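Local coordinates for protein tyrosine phosphatase PRL-1 (Leishmania major, PDB 3S4O), which dephosphorylates tyrosine residues of proteins and may act as a virulence factor that supports survival of the parasite inside host macrophages, at residues 8-13 with 25-30; 50-55 with 112-117; 72-77 with 88-93; 79-84 with 155-160. All blocks are in the same frame, centred on the assembly; numbering follows the deposited sequence. Where two conformers were deposited one is given.

Contact 1 of 4, residues 8-13 with 25-30; sequences TLIDCC and FLILDA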
loop_
_atom_site.group_PDB
_atom_site.type_symbol
_atom_site.label_atom_id
_atom_site.label_comp_id
_atom_site.label_asym_id
_atom_site.label_seq_id
_atom_site.Cartn_x
_atom_site.Cartn_y
_atom_site.Cartn_z
ATOM N N THR A 8 8.526 4.400 -3.729
ATOM C CA THR A 8 7.725 5.042 -4.756
ATOM C C THR A 8 6.459 5.569 -4.107
ATOM O O THR A 8 5.689 4.795 -3.545
ATOM C CB THR A 8 7.359 4.026 -5.850
ATOM O OG1 THR A 8 8.556 3.565 -6.483
ATOM C CG2 THR A 8 6.449 4.621 -6.879
ATOM N N LEU A 9 6.262 6.885 -4.165
ATOM C CA LEU A 9 5.072 7.531 -3.597
ATOM C C LEU A 9 3.964 7.608 -4.639
ATOM O O LEU A 9 4.127 8.231 -5.697
ATOM C CB LEU A 9 5.405 8.934 -3.087
ATOM C CG LEU A 9 4.292 9.736 -2.395
ATOM C CD1 LEU A 9 3.795 9.019 -1.156
ATOM C CD2 LEU A 9 4.814 11.112 -2.023
ATOM N N ILE A 10 2.842 6.964 -4.340
ATOM C CA ILE A 10 1.655 7.031 -5.195
ATOM C C ILE A 10 0.489 7.612 -4.417
ATOM O O ILE A 10 0.053 7.037 -3.425
ATOM C CB ILE A 10 1.220 5.653 -5.757
ATOM C CG1 ILE A 10 2.394 4.962 -6.461
ATOM C CG2 ILE A 10 0.056 5.847 -6.724
ATOM C CD1 ILE A 10 2.001 3.954 -7.536
ATOM N N ASP A 11 -0.018 8.748 -4.884
ATOM C CA ASP A 11 -1.157 9.393 -4.250
ATOM C C ASP A 11 -2.481 8.838 -4.773
ATOM O O ASP A 11 -2.679 8.684 -5.974
ATOM C CB ASP A 11 -1.120 10.911 -4.461
ATOM C CG ASP A 11 -0.058 11.605 -3.612
ATOM O OD1 ASP A 11 0.455 10.995 -2.647
ATOM O OD2 ASP A 11 0.265 12.767 -3.918
ATOM N N CYS A 12 -3.372 8.519 -3.848
ATOM C CA CYS A 12 -4.755 8.200 -4.171
ATOM C C CYS A 12 -5.596 9.425 -3.829
ATOM O O CYS A 12 -5.706 9.805 -2.661
ATOM C CB CYS A 12 -5.242 6.987 -3.375
ATOM S SG CYS A 12 -6.943 6.506 -3.731
ATOM N N CYS A 13 -6.201 10.017 -4.855
ATOM C CA CYS A 13 -6.898 11.294 -4.722
ATOM C C CYS A 13 -8.420 11.174 -4.654
ATOM O O CYS A 13 -9.003 10.237 -5.184
ATOM C CB CYS A 13 -6.507 12.216 -5.880
ATOM S SG CYS A 13 -4.737 12.615 -5.906
ATOM N N PHE A 25 0.352 6.429 -0.709
ATOM C CA PHE A 25 0.922 5.078 -0.698
ATOM C C PHE A 25 2.402 5.064 -1.029
ATOM O O PHE A 25 2.849 5.701 -1.988
ATOM C CB PHE A 25 0.172 4.149 -1.645
ATOM C CG PHE A 25 -1.250 3.923 -1.240
ATOM C CD1 PHE A 25 -1.541 3.224 -0.081
ATOM C CD2 PHE A 25 -2.292 4.438 -1.998
ATOM C CE1 PHE A 25 -2.843 3.025 0.320
ATOM C CE2 PHE A 25 -3.605 4.240 -1.609
ATOM C CZ PHE A 25 -3.885 3.539 -0.444
ATOM N N LEU A 26 3.150 4.340 -0.203
ATOM C CA LEU A 26 4.561 4.110 -0.423
ATOM C C LEU A 26 4.780 2.652 -0.752
ATOM O O LEU A 26 4.531 1.794 0.090
ATOM C CB LEU A 26 5.363 4.432 0.831
ATOM C CG LEU A 26 5.927 5.825 1.021
ATOM C CD1 LEU A 26 6.627 5.852 2.385
ATOM C CD2 LEU A 26 6.917 6.187 -0.105
ATOM N N ILE A 27 5.221 2.371 -1.973
ATOM C CA ILE A 27 5.696 1.050 -2.335
ATOM C C ILE A 27 7.184 0.973 -1.971
ATOM O O ILE A 27 8.002 1.727 -2.479
ATOM C CB ILE A 27 5.530 0.724 -3.832
ATOM C CG1 ILE A 27 4.059 0.834 -4.269
ATOM C CG2 ILE A 27 6.015 -0.725 -4.097
ATOM C CD1 ILE A 27 3.863 0.835 -5.765
ATOM N N LEU A 28 7.513 0.055 -1.072
ATOM C CA LEU A 28 8.847 -0.018 -0.475
ATOM C C LEU A 28 9.498 -1.358 -0.704
ATOM O O LEU A 28 8.820 -2.353 -0.921
ATOM C CB LEU A 28 8.786 0.202 1.047
ATOM C CG LEU A 28 8.151 1.479 1.609
ATOM C CD1 LEU A 28 7.467 1.190 2.975
ATOM C CD2 LEU A 28 9.202 2.575 1.767
ATOM N N ASP A 29 10.821 -1.374 -0.608
ATOM C CA ASP A 29 11.565 -2.613 -0.434
ATOM C C ASP A 29 11.436 -3.111 1.004
ATOM O O ASP A 29 11.197 -2.337 1.932
ATOM C CB ASP A 29 13.048 -2.425 -0.766
ATOM C CG ASP A 29 13.321 -2.461 -2.258
ATOM O OD1 ASP A 29 12.392 -2.811 -3.028
ATOM O OD2 ASP A 29 14.467 -2.155 -2.663
ATOM N N ALA A 30 11.588 -4.415 1.165
ATOM C CA ALA A 30 11.655 -5.027 2.476
ATOM C C ALA A 30 12.954 -4.600 3.152
ATOM O O ALA A 30 13.970 -4.407 2.483
ATOM C CB ALA A 30 11.605 -6.547 2.359
#

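Contact 2 of 4, residues 50-55 with 112-117; sequences HLVRVC and IGVHCV. With THJ (thiosulfate), chain C.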
loop_
_atom_site.group_PDB
_atom_site.type_symbol
_atom_site.label_atom_id
_atom_site.label_comp_id
_atom_site.label_asym_id
_atom_site.label_seq_id
_atom_site.Cartn_x
_atom_site.Cartn_y
_atom_site.Cartn_z
ATOM N N HIS A 50 0.850 3.118 8.784
ATOM C CA HIS A 50 0.587 1.688 8.618
ATOM C C HIS A 50 1.638 1.071 7.693
ATOM O O HIS A 50 1.972 1.642 6.666
ATOM C CB HIS A 50 -0.798 1.470 7.996
ATOM C CG HIS A 50 -1.932 1.846 8.896
ATOM N ND1 HIS A 50 -2.289 1.090 9.995
ATOM C CD2 HIS A 50 -2.790 2.895 8.863
ATOM C CE1 HIS A 50 -3.306 1.667 10.613
ATOM N NE2 HIS A 50 -3.632 2.763 9.945
ATOM N N LEU A 51 2.156 -0.081 8.086
ATOM C CA LEU A 51 3.072 -0.850 7.253
ATOM C C LEU A 51 2.466 -2.209 6.993
ATOM O O LEU A 51 2.163 -2.947 7.929
ATOM C CB LEU A 51 4.443 -1.006 7.902
ATOM C CG LEU A 51 5.546 -1.647 7.035
ATOM C CD1 LEU A 51 5.831 -0.891 5.755
ATOM C CD2 LEU A 51 6.829 -1.800 7.848
ATOM N N VAL A 52 2.271 -2.512 5.713
ATOM C CA VAL A 52 1.670 -3.773 5.284
ATOM C C VAL A 52 2.731 -4.625 4.611
ATOM O O VAL A 52 3.351 -4.217 3.617
ATOM C CB VAL A 52 0.486 -3.538 4.315
ATOM C CG1 VAL A 52 -0.158 -4.867 3.878
ATOM C CG2 VAL A 52 -0.554 -2.642 4.963
ATOM N N ARG A 53 2.983 -5.795 5.169
ATOM C CA ARG A 53 3.876 -6.725 4.491
ATOM C C ARG A 53 3.079 -7.868 3.907
ATOM O O ARG A 53 2.325 -8.543 4.609
ATOM C CB ARG A 53 5.025 -7.215 5.370
ATOM C CG ARG A 53 4.644 -7.864 6.649
ATOM C CD ARG A 53 5.861 -7.932 7.569
ATOM N NE ARG A 53 5.619 -8.815 8.701
ATOM C CZ ARG A 53 6.563 -9.351 9.468
ATOM N NH1 ARG A 53 7.848 -9.104 9.243
ATOM N NH2 ARG A 53 6.207 -10.143 10.468
ATOM N N VAL A 54 3.248 -8.061 2.605
ATOM C CA VAL A 54 2.492 -9.059 1.872
ATOM C C VAL A 54 3.357 -10.272 1.501
ATOM O O VAL A 54 2.907 -11.126 0.749
ATOM C CB VAL A 54 1.806 -8.443 0.622
ATOM C CG1 VAL A 54 0.721 -7.454 1.045
ATOM C CG2 VAL A 54 2.803 -7.746 -0.277
ATOM N N CYS A 55 4.560 -10.354 2.087
ATOM C CA CYS A 55 5.524 -11.439 1.829
ATOM C C CYS A 55 5.666 -12.254 3.095
ATOM O O CYS A 55 5.118 -11.887 4.132
ATOM C CB CYS A 55 6.916 -10.883 1.482
ATOM S SG CYS A 55 7.634 -9.808 2.789
ATOM N N ILE A 112 0.696 5.236 3.944
ATOM C CA ILE A 112 0.566 3.817 4.194
ATOM C C ILE A 112 1.605 3.115 3.362
ATOM O O ILE A 112 1.641 3.272 2.148
ATOM C CB ILE A 112 -0.854 3.317 3.860
ATOM C CG1 ILE A 112 -1.858 3.934 4.853
ATOM C CG2 ILE A 112 -0.926 1.771 3.868
ATOM C CD1 ILE A 112 -3.206 4.162 4.259
ATOM N N GLY A 113 2.475 2.369 4.027
ATOM C CA GLY A 113 3.555 1.655 3.358
ATOM C C GLY A 113 3.196 0.219 3.052
ATOM O O GLY A 113 2.453 -0.417 3.794
ATOM N N VAL A 114 3.725 -0.279 1.939
ATOM C CA VAL A 114 3.522 -1.651 1.512
ATOM C C VAL A 114 4.807 -2.222 0.914
ATOM O O VAL A 114 5.381 -1.650 0.004
ATOM C CB VAL A 114 2.382 -1.790 0.471
ATOM C CG1 VAL A 114 2.014 -3.252 0.289
ATOM C CG2 VAL A 114 1.151 -1.001 0.883
ATOM N N HIS A 115 5.258 -3.354 1.444
ATOM C CA HIS A 115 6.428 -4.033 0.889
ATOM C C HIS A 115 6.238 -5.532 0.725
ATOM O O HIS A 115 5.422 -6.153 1.392
ATOM C CB HIS A 115 7.702 -3.734 1.708
ATOM C CG HIS A 115 7.785 -4.451 3.019
ATOM N ND1 HIS A 115 8.126 -5.783 3.114
ATOM C CD2 HIS A 115 7.610 -4.016 4.290
ATOM C CE1 HIS A 115 8.127 -6.145 4.383
ATOM N NE2 HIS A 115 7.824 -5.088 5.119
ATOM N N CYS A 116 7.001 -6.096 -0.199
ATOM C CA CYS A 116 7.163 -7.535 -0.279
ATOM C C CYS A 116 8.668 -7.806 -0.391
ATOM O O CYS A 116 9.378 -7.739 0.610
ATOM C CB CYS A 116 6.343 -8.103 -1.435
ATOM S SG CYS A 116 5.929 -9.888 -1.378
ATOM N N VAL A 117 9.151 -8.131 -1.589
ATOM C CA VAL A 117 10.585 -8.112 -1.896
ATOM C C VAL A 117 10.874 -7.146 -3.043
ATOM O O VAL A 117 11.354 -6.038 -2.805
ATOM C CB VAL A 117 11.142 -9.513 -2.241
ATOM C CG1 VAL A 117 12.661 -9.516 -2.091
ATOM C CG2 VAL A 117 10.517 -10.588 -1.369
HETATM S S1 THJ C . 6.655 -8.568 -5.208
HETATM O O1 THJ C . 5.726 -9.677 -4.898
HETATM O O2 THJ C . 6.682 -8.353 -6.674
HETATM O O3 THJ C . 8.026 -8.926 -4.772
HETATM S S2 THJ C . 6.063 -6.946 -4.313
#

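Contact 3 of 4, residues 72-77 with 88-93; sequences HSWPFD and DSWLKL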
loop_
_atom_site.group_PDB
_atom_site.type_symbol
_atom_site.label_atom_id
_atom_site.label_comp_id
_atom_site.label_asym_id
_atom_site.label_seq_id
_atom_site.Cartn_x
_atom_site.Cartn_y
_atom_site.Cartn_z
ATOM N N HIS A 72 1.046 -4.812 9.653
ATOM C CA HIS A 72 0.025 -5.747 9.217
ATOM C C HIS A 72 0.694 -6.820 8.354
ATOM O O HIS A 72 1.274 -6.513 7.323
ATOM C CB HIS A 72 -1.056 -5.018 8.407
ATOM C CG HIS A 72 -1.664 -3.833 9.098
ATOM N ND1 HIS A 72 -2.823 -3.912 9.840
ATOM C CD2 HIS A 72 -1.293 -2.529 9.133
ATOM C CE1 HIS A 72 -3.120 -2.717 10.326
ATOM N NE2 HIS A 72 -2.205 -1.859 9.911
ATOM N N SER A 73 0.606 -8.070 8.784
ATOM C CA SER A 73 1.280 -9.185 8.098
ATOM C C SER A 73 0.253 -10.028 7.366
ATOM O O SER A 73 -0.341 -10.933 7.943
ATOM C CB SER A 73 2.069 -10.050 9.096
ATOM O OG SER A 73 3.037 -9.279 9.802
ATOM N N TRP A 74 0.040 -9.707 6.094
ATOM C CA TRP A 74 -0.969 -10.367 5.263
ATOM C C TRP A 74 -0.347 -11.046 4.044
ATOM O O TRP A 74 -0.489 -10.565 2.937
ATOM C CB TRP A 74 -2.005 -9.350 4.776
ATOM C CG TRP A 74 -2.659 -8.554 5.853
ATOM C CD1 TRP A 74 -2.841 -8.915 7.144
ATOM C CD2 TRP A 74 -3.227 -7.257 5.712
ATOM N NE1 TRP A 74 -3.476 -7.915 7.824
ATOM C CE2 TRP A 74 -3.731 -6.887 6.963
ATOM C CE3 TRP A 74 -3.351 -6.368 4.641
ATOM C CZ2 TRP A 74 -4.365 -5.670 7.185
ATOM C CZ3 TRP A 74 -3.962 -5.161 4.858
ATOM C CH2 TRP A 74 -4.459 -4.814 6.126
ATOM N N PRO A 75 0.350 -12.150 4.234
ATOM C CA PRO A 75 1.015 -12.788 3.096
ATOM C C PRO A 75 0.054 -13.357 2.057
ATOM O O PRO A 75 -0.978 -13.931 2.409
ATOM C CB PRO A 75 1.803 -13.930 3.745
ATOM C CG PRO A 75 0.998 -14.309 4.931
ATOM C CD PRO A 75 0.379 -13.012 5.430
ATOM N N PHE A 76 0.404 -13.189 0.789
ATOM C CA PHE A 76 -0.177 -13.999 -0.284
ATOM C C PHE A 76 0.908 -14.396 -1.300
ATOM O O PHE A 76 2.027 -13.874 -1.264
ATOM C CB PHE A 76 -1.426 -13.347 -0.934
ATOM C CG PHE A 76 -1.205 -11.967 -1.535
ATOM C CD1 PHE A 76 -1.122 -10.825 -0.744
ATOM C CD2 PHE A 76 -1.167 -11.818 -2.910
ATOM C CE1 PHE A 76 -0.958 -9.565 -1.332
ATOM C CE2 PHE A 76 -1.014 -10.581 -3.491
ATOM C CZ PHE A 76 -0.903 -9.448 -2.713
ATOM N N ASP A 77 0.583 -15.349 -2.173
ATOM C CA ASP A 77 1.586 -16.029 -3.011
ATOM C C ASP A 77 2.178 -15.131 -4.093
ATOM O O ASP A 77 1.473 -14.315 -4.684
ATOM C CB ASP A 77 0.995 -17.249 -3.713
ATOM C CG ASP A 77 0.297 -18.213 -2.768
ATOM O OD1 ASP A 77 0.601 -18.206 -1.549
ATOM O OD2 ASP A 77 -0.557 -18.993 -3.269
ATOM N N ASP A 88 -10.211 -8.011 1.697
ATOM C CA ASP A 88 -11.181 -7.529 2.685
ATOM C C ASP A 88 -10.486 -6.816 3.844
ATOM O O ASP A 88 -10.982 -5.815 4.337
ATOM C CB ASP A 88 -12.077 -8.667 3.180
ATOM C CG ASP A 88 -13.089 -9.118 2.120
ATOM O OD1 ASP A 88 -13.344 -8.347 1.155
ATOM O OD2 ASP A 88 -13.632 -10.245 2.239
ATOM N N SER A 89 -9.327 -7.327 4.253
ATOM C CA SER A 89 -8.565 -6.710 5.348
ATOM C C SER A 89 -8.021 -5.343 4.933
ATOM O O SER A 89 -7.969 -4.426 5.730
ATOM C CB SER A 89 -7.415 -7.623 5.785
ATOM O OG SER A 89 -7.868 -8.675 6.636
ATOM N N TRP A 90 -7.618 -5.251 3.669
ATOM C CA TRP A 90 -7.067 -4.037 3.063
ATOM C C TRP A 90 -8.127 -2.974 2.976
ATOM O O TRP A 90 -7.910 -1.845 3.416
ATOM C CB TRP A 90 -6.522 -4.372 1.669
ATOM C CG TRP A 90 -5.870 -3.282 0.828
ATOM C CD1 TRP A 90 -6.143 -3.010 -0.480
ATOM C CD2 TRP A 90 -4.776 -2.417 1.185
ATOM N NE1 TRP A 90 -5.330 -2.005 -0.940
ATOM C CE2 TRP A 90 -4.483 -1.623 0.065
ATOM C CE3 TRP A 90 -4.030 -2.228 2.344
ATOM C CZ2 TRP A 90 -3.473 -0.663 0.069
ATOM C CZ3 TRP A 90 -3.032 -1.254 2.349
ATOM C CH2 TRP A 90 -2.761 -0.496 1.219
ATOM N N LEU A 91 -9.289 -3.340 2.447
ATOM C CA LEU A 91 -10.395 -2.398 2.344
ATOM C C LEU A 91 -10.883 -1.971 3.731
ATOM O O LEU A 91 -11.256 -0.809 3.933
ATOM C CB LEU A 91 -11.565 -2.983 1.537
ATOM C CG LEU A 91 -11.352 -3.361 0.066
ATOM C CD1 LEU A 91 -12.590 -4.150 -0.447
ATOM C CD2 LEU A 91 -11.096 -2.156 -0.797
ATOM N N LYS A 92 -10.869 -2.901 4.685
ATOM C CA LYS A 92 -11.290 -2.585 6.058
ATOM C C LYS A 92 -10.388 -1.501 6.658
ATOM O O LYS A 92 -10.870 -0.536 7.250
ATOM C CB LYS A 92 -11.277 -3.824 6.967
ATOM C CG LYS A 92 -11.645 -3.524 8.438
ATOM C CD LYS A 92 -13.118 -3.165 8.599
ATOM C CE LYS A 92 -13.517 -2.987 10.050
ATOM N NZ LYS A 92 -14.979 -3.219 10.276
ATOM N N LEU A 93 -9.080 -1.689 6.494
ATOM C CA LEU A 93 -8.074 -0.729 6.955
ATOM C C LEU A 93 -8.255 0.645 6.290
ATOM O O LEU A 93 -8.192 1.675 6.939
ATOM C CB LEU A 93 -6.662 -1.258 6.661
ATOM C CG LEU A 93 -5.469 -0.317 6.867
ATOM C CD1 LEU A 93 -5.276 0.044 8.338
ATOM C CD2 LEU A 93 -4.204 -0.927 6.309
#

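Contact 4 of 4, residues 79-84 with 155-160; sequences GAPPTR and NQTQMH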
loop_
_atom_site.group_PDB
_atom_site.type_symbol
_atom_site.label_atom_id
_atom_site.label_comp_id
_atom_site.label_asym_id
_atom_site.label_seq_id
_atom_site.Cartn_x
_atom_site.Cartn_y
_atom_site.Cartn_z
ATOM N N GLY A 79 3.252 -13.758 -7.543
ATOM C CA GLY A 79 2.620 -13.802 -8.842
ATOM C C GLY A 79 1.108 -13.854 -8.768
ATOM O O GLY A 79 0.444 -13.846 -9.798
ATOM N N ALA A 80 0.564 -13.903 -7.555
ATOM C CA ALA A 80 -0.871 -14.108 -7.367
ATOM C C ALA A 80 -1.567 -12.791 -7.164
ATOM O O ALA A 80 -0.932 -11.823 -6.785
ATOM C CB ALA A 80 -1.144 -15.028 -6.170
ATOM N N PRO A 81 -2.874 -12.749 -7.406
ATOM C CA PRO A 81 -3.667 -11.624 -6.926
ATOM C C PRO A 81 -3.896 -11.760 -5.423
ATOM O O PRO A 81 -3.689 -12.849 -4.888
ATOM C CB PRO A 81 -4.996 -11.767 -7.666
ATOM C CG PRO A 81 -4.838 -12.885 -8.632
ATOM C CD PRO A 81 -3.686 -13.701 -8.187
ATOM N N PRO A 82 -4.303 -10.691 -4.737
ATOM C CA PRO A 82 -4.688 -10.825 -3.335
ATOM C C PRO A 82 -5.765 -11.873 -3.173
ATOM O O PRO A 82 -6.707 -11.934 -3.965
ATOM C CB PRO A 82 -5.273 -9.449 -2.984
ATOM C CG PRO A 82 -4.898 -8.569 -4.075
ATOM C CD PRO A 82 -4.778 -9.412 -5.285
ATOM N N THR A 83 -5.618 -12.713 -2.169
ATOM C CA THR A 83 -6.746 -13.527 -1.734
ATOM C C THR A 83 -7.910 -12.630 -1.275
ATOM O O THR A 83 -7.764 -11.418 -1.050
ATOM C CB THR A 83 -6.358 -14.475 -0.581
ATOM O OG1 THR A 83 -6.003 -13.695 0.564
ATOM C CG2 THR A 83 -5.193 -15.351 -0.961
ATOM N N ARG A 84 -9.081 -13.230 -1.182
ATOM C CA ARG A 84 -10.250 -12.518 -0.675
ATOM C C ARG A 84 -10.054 -12.014 0.762
ATOM O O ARG A 84 -10.495 -10.921 1.098
ATOM C CB ARG A 84 -11.495 -13.419 -0.754
ATOM C CG ARG A 84 -12.851 -12.727 -0.547
ATOM C CD ARG A 84 -13.032 -11.444 -1.370
ATOM N NE ARG A 84 -13.479 -11.684 -2.743
ATOM C CZ ARG A 84 -14.012 -10.753 -3.539
ATOM N NH1 ARG A 84 -14.176 -9.498 -3.115
ATOM N NH2 ARG A 84 -14.385 -11.079 -4.776
ATOM N N ASN A 155 1.950 -8.541 -12.982
ATOM C CA ASN A 155 1.927 -9.573 -14.022
ATOM C C ASN A 155 0.545 -9.725 -14.630
ATOM O O ASN A 155 -0.400 -9.045 -14.245
ATOM C CB ASN A 155 2.481 -10.930 -13.520
ATOM C CG ASN A 155 1.567 -11.638 -12.520
ATOM O OD1 ASN A 155 0.370 -11.382 -12.445
ATOM N ND2 ASN A 155 2.148 -12.548 -11.753
ATOM N N GLN A 156 0.440 -10.649 -15.567
ATOM C CA GLN A 156 -0.747 -10.796 -16.382
ATOM C C GLN A 156 -1.970 -11.222 -15.550
ATOM O O GLN A 156 -3.060 -10.679 -15.725
ATOM C CB GLN A 156 -0.463 -11.808 -17.490
ATOM C CG GLN A 156 0.833 -11.552 -18.279
ATOM C CD GLN A 156 1.943 -12.613 -18.032
ATOM O OE1 GLN A 156 2.056 -13.590 -18.777
ATOM N NE2 GLN A 156 2.765 -12.403 -16.997
ATOM N N THR A 157 -1.773 -12.197 -14.663
ATOM C CA THR A 157 -2.824 -12.678 -13.757
ATOM C C THR A 157 -3.317 -11.565 -12.826
ATOM O O THR A 157 -4.514 -11.422 -12.611
ATOM C CB THR A 157 -2.322 -13.855 -12.877
ATOM O OG1 THR A 157 -1.886 -14.949 -13.704
ATOM C CG2 THR A 157 -3.422 -14.358 -11.975
ATOM N N GLN A 158 -2.386 -10.787 -12.283
ATOM C CA GLN A 158 -2.735 -9.646 -11.437
ATOM C C GLN A 158 -3.504 -8.592 -12.247
ATOM O O GLN A 158 -4.451 -7.970 -11.750
ATOM C CB GLN A 158 -1.478 -9.048 -10.789
ATOM C CG GLN A 158 -0.893 -9.949 -9.690
ATOM C CD GLN A 158 0.584 -9.732 -9.409
ATOM O OE1 GLN A 158 1.298 -9.058 -10.158
ATOM N NE2 GLN A 158 1.053 -10.315 -8.314
HETATM N N MSE A 159 -3.115 -8.443 -13.510
HETATM C CA MSE A 159 -3.758 -7.499 -14.418
HETATM C C MSE A 159 -5.217 -7.908 -14.648
HETATM O O MSE A 159 -6.128 -7.094 -14.543
HETATM C CB MSE A 159 -2.978 -7.454 -15.741
HETATM C CG MSE A 159 -3.307 -6.306 -16.663
HETATM SE SE MSE A 159 -1.819 -5.942 -17.922
HETATM C CE MSE A 159 -0.540 -7.317 -17.371
ATOM N N HIS A 160 -5.423 -9.180 -14.954
ATOM C CA HIS A 160 -6.762 -9.714 -15.202
ATOM C C HIS A 160 -7.666 -9.526 -13.986
ATOM O O HIS A 160 -8.813 -9.091 -14.118
ATOM C CB HIS A 160 -6.700 -11.196 -15.608
ATOM C CG HIS A 160 -6.396 -11.418 -17.065
ATOM N ND1 HIS A 160 -5.423 -12.292 -17.504
ATOM C CD2 HIS A 160 -6.946 -10.881 -18.183
ATOM C CE1 HIS A 160 -5.382 -12.282 -18.826
ATOM N NE2 HIS A 160 -6.300 -11.439 -19.263
HETATM O O HOH W 1 4.051 -10.931 -7.532
#

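Contact 1 of 4, residues 8-13 with 25-30
Thr8, Leu9 and Ile10 pair with Ile27, Leu26 and Phe25 in the antiparallel beta hairpin at one side of the central sheet of the phosphatase fold. The strand axes come within 4.7 Å. Thr8 with Ile27 and Ile10 with Phe25 are hydrogen-bonded pairs. Leu9 with Leu26, between them, is a non-hydrogen-bonded pair. Of the four backbone bonds, Ile10 N to Phe25 O is the shortest at 2.7 Å. Phe25 O also receives a CA-H contact from Leu9 CA.

Thr8, Ile10, Phe25 and Ile27 share one face. Ile10 CD1 and Ile27 CD1 meet at 4.0 Å, with the two side chains crossing at a slant. Helix 122-133 covers Phe25 and Ile27, and helix 139-149 touches Thr8 and Ile10. The Ile27 side chain is about 4 Å from Gly119 of the inferred substrate loop. Thr8 OG1 is hydrogen-bonded to Arg150.

Leu9 and Leu26 lie on the other face. Leu9 CD1 curls back to 3.5 Å from Phe25 O. Further along, Phe25 CG is anti to its carbonyl carbon (chi1 -64°), and Cys12 CB meets the ring edge, 3.7 Å from Phe25 CE2.

Contact 2 of 4, residues 50-55 with 112-117
Strands 50-53 and 112-115 run parallel, their axes 4.6 Å apart at the closest point and 17° apart in direction. Four backbone bonds join the segments. His50 O accepts from Gly113 N, Val52 N donates to Gly113 O, Val52 O accepts from His115 N, and Val54 N donates to His115 O.

His115 is the residue most covered by the other segment. Its CG lies between the backbone N and the carbonyl carbon (chi1 75°). The ring lies beside strand 50-53. Arg53 CA is over one face, offset toward the rim, and Arg53 CB is 3.4 Å from His115 CE1. Leu51 CD1 comes in at the ring edge, 3.9 Å from His115 CD2. Both ring nitrogens have partners. ND1 of His115 makes a weak bond of 3.4 Å to Cys116 O, and NE2 bonds Tyr59 OH. Together they would fix the ring's rotation.

Val52 and Val114 pack on the other face of the sheet. Beyond the strands, Val54 CG2 touches Cys116 CB at 3.7 Å. Cys55 and Cys116 are an experimentally established disulfide pair. Cys55 has two conformers; in one, its SG is 4.5 Å from Cys116 SG, too far for a closed bridge.

His115 and Cys116 open the HCXXGXXR motif, and Cys116 is the predicted phosphocysteine nucleophile. Val117 N makes a weak bond of 3.5 Å to thiosulfate O3, and Ala118 and Arg122 also bind this anion. The chemistry implies two roles for the same sulfur. Closing the disulfide would occupy the thiol that the predicted reaction needs.

Contact 3 of 4, residues 72-77 with 88-93
Trp74, Ser89, Trp90, Leu93 and His72 make this contact, and no hydrogen bond crosses it. A CH-pi contact puts Ser89 CB over the six-membered ring of Trp74, 3.9 Å from its centroid and 12° off the ring normal. The opposite face of Trp74 carries His72 CB from its own segment, offset toward the rim. The indole is thus sandwiched between the helix and the end of strand 70-73.

The two indoles meet edge to edge. Trp74 CZ3 is 3.9 Å from Trp90 CE3, and each of these atoms lies near the plane of the other ring. Trp74 CZ3 also comes close to the helix backbone, 3.8 Å from Trp90 CA.

Leu93 supplies the aliphatic contacts. Its CG is anti to the backbone N (chi1 171°), and its two methyls divide the work. Leu93 CD2 touches Trp74 CH2 at 3.9 Å and also sits over one face of the His72 ring, toward the rim. Leu93 CD1 approaches His72 NE2 at 3.9 Å, tip to tip.

The polar ends bind outside the two segments. His72 NE2 bonds His50 ND1, and Trp90 NE1 bonds the backbone O of Leu126.

The contact belongs to a beta-alpha-beta crossover. Strand 70-73 leads through helix 84-103 to strand 111-115, which runs parallel to it with strand 48-53 between them. Trp74 opens the WPFDD sequence, whose Asp78 is the inferred proton donor. The helix therefore packs against the start of the loop that carries the inferred general acid of this tyrosine phosphatase.

Contact 4 of 4, residues 79-84 with 155-160
Gln158 and Asn155 form a capping box at the start of helix 156-164, and the same two side chains grip the loop at Gly79 and Ala80. From CB, Gln158 turns its CG anti to the carbonyl carbon (chi1 -72°), and the chain is extended beyond CG. Gln158 CG passes 3.5 Å from Ala80 O. Gln158 CD is 3.7 Å from Ala80 O. Gln158 OE1 turns back to its own helix end and accepts from Asn155 N at 2.9 Å. Gln158 NE2 donates to Ala80 O at 2.9 Å in a nearly straight bond (172°). Ala80 O lies in the plane of the Gln158 amide, whereas NE2 stands above the carbonyl plane. Gln158 NE2 also donates to a water that accepts from Gly79 N. Both ends of the amide are therefore held.

The other half of the box is the bond from Gln158 N to Asn155 OD1, at 2.8 Å. Thr157 adds an apolar touch, with its CG2 3.9 Å from Pro81 CD.

Gly79 follows Asp78, the inferred proton donor. The Gln158 side chain is about 4 Å from Gly121 of the inferred substrate-binding loop. The contact thus ties helix 156-164 to the loop that carries the inferred general acid. With its OD1 used for the cap, Asn155 donates from ND2 to Gly79 O at 2.9 Å.

How the contacts relate
Contacts 1, 2 and 3 all reach one five-stranded mixed sheet. Contact 1 closes the hairpin 7-13/21-28 before contact 2 opens. Strands 21-28 and 111-115 are neighbours, and the centres of contacts 1 and 2 are about 10 Å apart. Contact 3 is nested inside the loop closed by contact 2, centres about 9 Å apart, with strands 48-53 and 70-73 side by side. Contact 4 crosses contacts 2 and 3 along the chain. Contacts 3 and 4 have centres about 14 Å apart, and Phe76 packs on Pro81 and Pro82. The predicted nucleophile loop of contact 2 and the inferred general-acid loop running through contacts 3 and 4 thus converge on one active site.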